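Local atomic coordinates of putative DNA-binding protein (Ralstonia eutropha, PDB entry 3HWU), a protein that is of unknown function but carries a plants and prokaryotes conserved (PCC) domain and may bind DNA. Residues I46-E51 and Y69-M74. Numbering follows the deposited sequence. Where two conformers were deposited one is given.
Sequences IGFMSE and YRNVEM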
ATOM      1  N   ILE A  46       0.540  -8.124   2.678  1.00  8.02           N
ATOM      2  CA  ILE A  46      -0.803  -8.694   2.581  1.00  7.79           C
ATOM      3  C   ILE A  46      -0.770 -10.035   3.295  1.00  8.06           C
ATOM      4  O   ILE A  46       0.298 -10.598   3.555  1.00  9.07           O
ATOM      5  CB  ILE A  46      -1.302  -8.934   1.132  1.00  8.37           C
ATOM      6  CG1 ILE A  46      -0.333  -9.814   0.311  1.00  9.80           C
ATOM      7  CG2 ILE A  46      -1.570  -7.613   0.446  1.00  9.35           C
ATOM      8  CD1 ILE A  46      -0.881 -10.310  -1.029  1.00 11.41           C
ATOM      9  N   GLY A  47      -1.944 -10.553   3.644  1.00  8.34           N
ATOM     10  CA  GLY A  47      -2.002 -11.934   4.155  1.00  9.88           C
ATOM     11  C   GLY A  47      -3.357 -12.271   4.722  1.00  9.23           C
ATOM     12  O   GLY A  47      -4.299 -11.535   4.474  1.00 11.54           O
ATOM     13  N   PHE A  48      -3.458 -13.361   5.460  1.00  9.47           N
ATOM     14  CA  PHE A  48      -4.691 -13.815   6.094  1.00  9.07           C
ATOM     15  C   PHE A  48      -4.393 -14.038   7.561  1.00  9.17           C
ATOM     16  O   PHE A  48      -3.442 -14.756   7.883  1.00  9.69           O
ATOM     17  CB  PHE A  48      -5.201 -15.125   5.493  1.00  9.84           C
ATOM     18  CG  PHE A  48      -6.495 -15.584   6.074  1.00 11.21           C
ATOM     19  CD1 PHE A  48      -7.650 -14.928   5.761  1.00 12.78           C
ATOM     20  CD2 PHE A  48      -6.513 -16.597   6.964  1.00 13.93           C
ATOM     21  CE1 PHE A  48      -8.865 -15.344   6.331  1.00 14.01           C
ATOM     22  CE2 PHE A  48      -7.701 -17.048   7.524  1.00 15.74           C
ATOM     23  CZ  PHE A  48      -8.838 -16.406   7.236  1.00 14.12           C
HETATM   24  N   MSE A  49      -5.169 -13.367   8.413  1.00  8.70           N
HETATM   25  CA  MSE A  49      -4.915 -13.311   9.862  1.00  9.23           C
HETATM   26  C   MSE A  49      -5.957 -14.062  10.687  1.00 10.14           C
HETATM   27  O   MSE A  49      -7.150 -13.858  10.521  1.00 11.41           O
HETATM   28  CB  MSE A  49      -4.921 -11.871  10.308  1.00  9.73           C
HETATM   29  CG  MSE A  49      -3.897 -10.979   9.591  1.00 10.11           C
HETATM   30 SE   MSE A  49      -2.086 -11.560   9.808  0.75  8.97          SE
HETATM   31  CE  MSE A  49      -1.472 -10.987   8.093  1.00 13.29           C
ATOM     32  N   SER A  50      -5.522 -14.916  11.596  1.00 10.17           N
ATOM     33  CA  SER A  50      -6.447 -15.462  12.584  1.00 10.51           C
ATOM     34  C   SER A  50      -6.932 -14.380  13.555  1.00 12.02           C
ATOM     35  O   SER A  50      -8.083 -14.411  14.010  1.00 12.72           O
ATOM     36  CB  SER A  50      -5.808 -16.593  13.354  1.00 11.67           C
ATOM     37  OG  SER A  50      -4.573 -16.210  13.920  1.00 14.33           O
ATOM     38  N   GLU A  51      -6.078 -13.409  13.841  0.70 12.22           N
ATOM     39  CA  GLU A  51      -6.545 -12.252  14.577  0.70 12.89           C
ATOM     40  C   GLU A  51      -5.698 -11.051  14.234  0.70 12.19           C
ATOM     41  O   GLU A  51      -4.515 -11.179  13.952  0.70 12.47           O
ATOM     42  CB  GLU A  51      -6.545 -12.492  16.061  0.70 15.56           C
ATOM     43  CG  GLU A  51      -5.259 -12.943  16.571  0.70 18.94           C
ATOM     44  CD  GLU A  51      -5.283 -13.146  18.082  0.70 24.77           C
ATOM     45  OE1 GLU A  51      -5.083 -12.159  18.820  0.70 27.34           O
ATOM     46  OE2 GLU A  51      -5.504 -14.293  18.507  0.70 27.51           O
ATOM     47  N   TYR A  69     -10.278  -8.265  15.338  1.00 13.45           N
ATOM     48  CA  TYR A  69     -10.955  -8.976  14.270  1.00 13.71           C
ATOM     49  C   TYR A  69     -10.350 -10.347  14.107  1.00 13.30           C
ATOM     50  O   TYR A  69      -9.167 -10.520  14.263  1.00 15.46           O
ATOM     51  CB  TYR A  69     -10.844  -8.203  12.950  1.00 13.98           C
ATOM     52  CG  TYR A  69     -11.508  -6.863  12.979  1.00 14.68           C
ATOM     53  CD1 TYR A  69     -10.867  -5.749  13.479  1.00 16.21           C
ATOM     54  CD2 TYR A  69     -12.801  -6.703  12.576  1.00 17.19           C
ATOM     55  CE1 TYR A  69     -11.520  -4.544  13.519  1.00 16.90           C
ATOM     56  CE2 TYR A  69     -13.457  -5.511  12.633  1.00 17.64           C
ATOM     57  CZ  TYR A  69     -12.813  -4.413  13.101  1.00 15.99           C
ATOM     58  OH  TYR A  69     -13.501  -3.206  13.130  1.00 17.74           O
ATOM     59  N   ARG A  70     -11.183 -11.332  13.810  1.00 14.15           N
ATOM     60  CA  ARG A  70     -10.774 -12.711  13.658  1.00 13.55           C
ATOM     61  C   ARG A  70     -10.995 -13.241  12.255  1.00 12.45           C
ATOM     62  O   ARG A  70     -12.021 -12.953  11.647  1.00 13.80           O
ATOM     63  CB  ARG A  70     -11.521 -13.636  14.671  1.00 14.40           C
ATOM     64  CG  ARG A  70     -11.327 -13.173  16.099  1.00 17.74           C
ATOM     65  CD  ARG A  70     -12.113 -14.052  17.058  1.00 19.16           C
ATOM     66  NE  ARG A  70     -11.961 -13.628  18.439  1.00 24.73           N
ATOM     67  CZ  ARG A  70     -10.871 -13.889  19.153  1.00 29.95           C
ATOM     68  NH1 ARG A  70      -9.853 -14.509  18.598  1.00 33.70           N
ATOM     69  NH2 ARG A  70     -10.804 -13.541  20.432  1.00 31.13           N
ATOM     70  N   ASN A  71     -10.081 -14.078  11.787  1.00 11.56           N
ATOM     71  CA  ASN A  71     -10.201 -14.775  10.498  1.00 11.30           C
ATOM     72  C   ASN A  71     -10.543 -13.802   9.354  1.00 10.23           C
ATOM     73  O   ASN A  71     -11.599 -13.844   8.715  1.00 11.08           O
ATOM     74  CB  ASN A  71     -11.165 -15.943  10.612  1.00 11.96           C
ATOM     75  CG  ASN A  71     -10.570 -17.090  11.425  1.00 14.24           C
ATOM     76  OD1 ASN A  71      -9.369 -17.237  11.513  1.00 15.11           O
ATOM     77  ND2 ASN A  71     -11.414 -17.910  12.011  1.00 17.11           N
ATOM     78  N   VAL A  72      -9.603 -12.881   9.127  1.00 10.20           N
ATOM     79  CA  VAL A  72      -9.766 -11.794   8.175  1.00 10.17           C
ATOM     80  C   VAL A  72      -8.645 -11.756   7.142  1.00  9.60           C
ATOM     81  O   VAL A  72      -7.491 -12.077   7.434  1.00  9.85           O
ATOM     82  CB  VAL A  72      -9.845 -10.401   8.848  1.00 10.06           C
ATOM     83  CG1 VAL A  72     -11.185 -10.222   9.549  1.00 12.53           C
ATOM     84  CG2 VAL A  72      -8.677 -10.146   9.774  1.00 11.39           C
ATOM     85  N   GLU A  73      -8.999 -11.412   5.915  1.00  9.79           N
ATOM     86  CA  GLU A  73      -7.992 -11.063   4.901  1.00 10.63           C
ATOM     87  C   GLU A  73      -7.424  -9.696   5.223  1.00 10.82           C
ATOM     88  O   GLU A  73      -8.177  -8.787   5.553  1.00 12.63           O
ATOM     89  CB  GLU A  73      -8.612 -11.053   3.506  1.00 11.59           C
ATOM     90  CG  GLU A  73      -8.981 -12.459   2.954  1.00 13.53           C
ATOM     91  CD  GLU A  73      -7.784 -13.301   2.531  1.00 16.48           C
ATOM     92  OE1 GLU A  73      -6.640 -12.930   2.803  1.00 17.22           O
ATOM     93  OE2 GLU A  73      -8.012 -14.358   1.891  1.00 19.06           O
HETATM   94  N   MSE A  74      -6.118  -9.555   5.175  1.00  8.72           N
HETATM   95  CA  MSE A  74      -5.468  -8.275   5.296  1.00  9.53           C
HETATM   96  C   MSE A  74      -5.163  -7.716   3.919  1.00  8.86           C
HETATM   97  O   MSE A  74      -4.288  -8.203   3.189  1.00  9.33           O
HETATM   98  CB  MSE A  74      -4.195  -8.379   6.111  1.00  8.62           C
HETATM   99  CG  MSE A  74      -3.596  -7.023   6.386  1.00 10.24           C
HETATM  100 SE   MSE A  74      -2.142  -7.006   7.588  0.75 10.26          SE
HETATM  101  CE  MSE A  74      -0.787  -7.810   6.334  1.00 12.55           C
TER
HETATM  102  O   HOH W   1      -9.203 -15.959  16.052  1.00 29.68           O
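Met-49 and Val-72 bond through both backbone amides: Met-49 N meets Val-72 O at 2.8 Å, almost straight at 176°, and Val-72 N returns a bond to Met-49 O. At the next hydrogen-bonded pair, two residues along, Met-74 N donates to Gly-47 O at 2.8 Å, whereas the reverse bond from Gly-47 N is weak. Both strands turn a corner together, at Ser-50 and Asn-71. Asn-71, with positive phi (50°), and Val-72 both face Met-49, forming a G1 beta bulge. At the corner itself Ser-50 O accepts Asn-71 N at 3.0 Å from above its carbonyl plane; the same oxygen takes a water that Arg-70 NH1 donates to, in the plane of the guanidinium.

On the face of Phe-48 and Glu-73, chi1 of -177° sets Phe-48 CG anti to the backbone N, and from there the ring lies obliquely against the neighbouring strand. CD1 lies 3.3 Å from Val-72 O and CZ reaches the Asn-71 backbone, while the carboxylate carbon of Glu-73, on a chain bent at chi2, comes to 3.6 Å from CD1. On the other face the selenomethionines Met-49 and Met-74 cross obliquely, CE to CE 3.7 Å, and both also pack on Leu-111 and Cys-118. Met-74 O, the acceptor of the weak Gly-47 bond, is also hydrogen-bonded to His-93 ND1 of a second subunit, so this end of the pair lies at a subunit interface.

Thus backbone bonds carry strands 40-49 and 72-84 up to a shared corner of the antiparallel sheet, where Ser-50 O joins the Asn-71 amide directly and Arg-70 through water, with an apolar, buried selenomethionine face backing the strands.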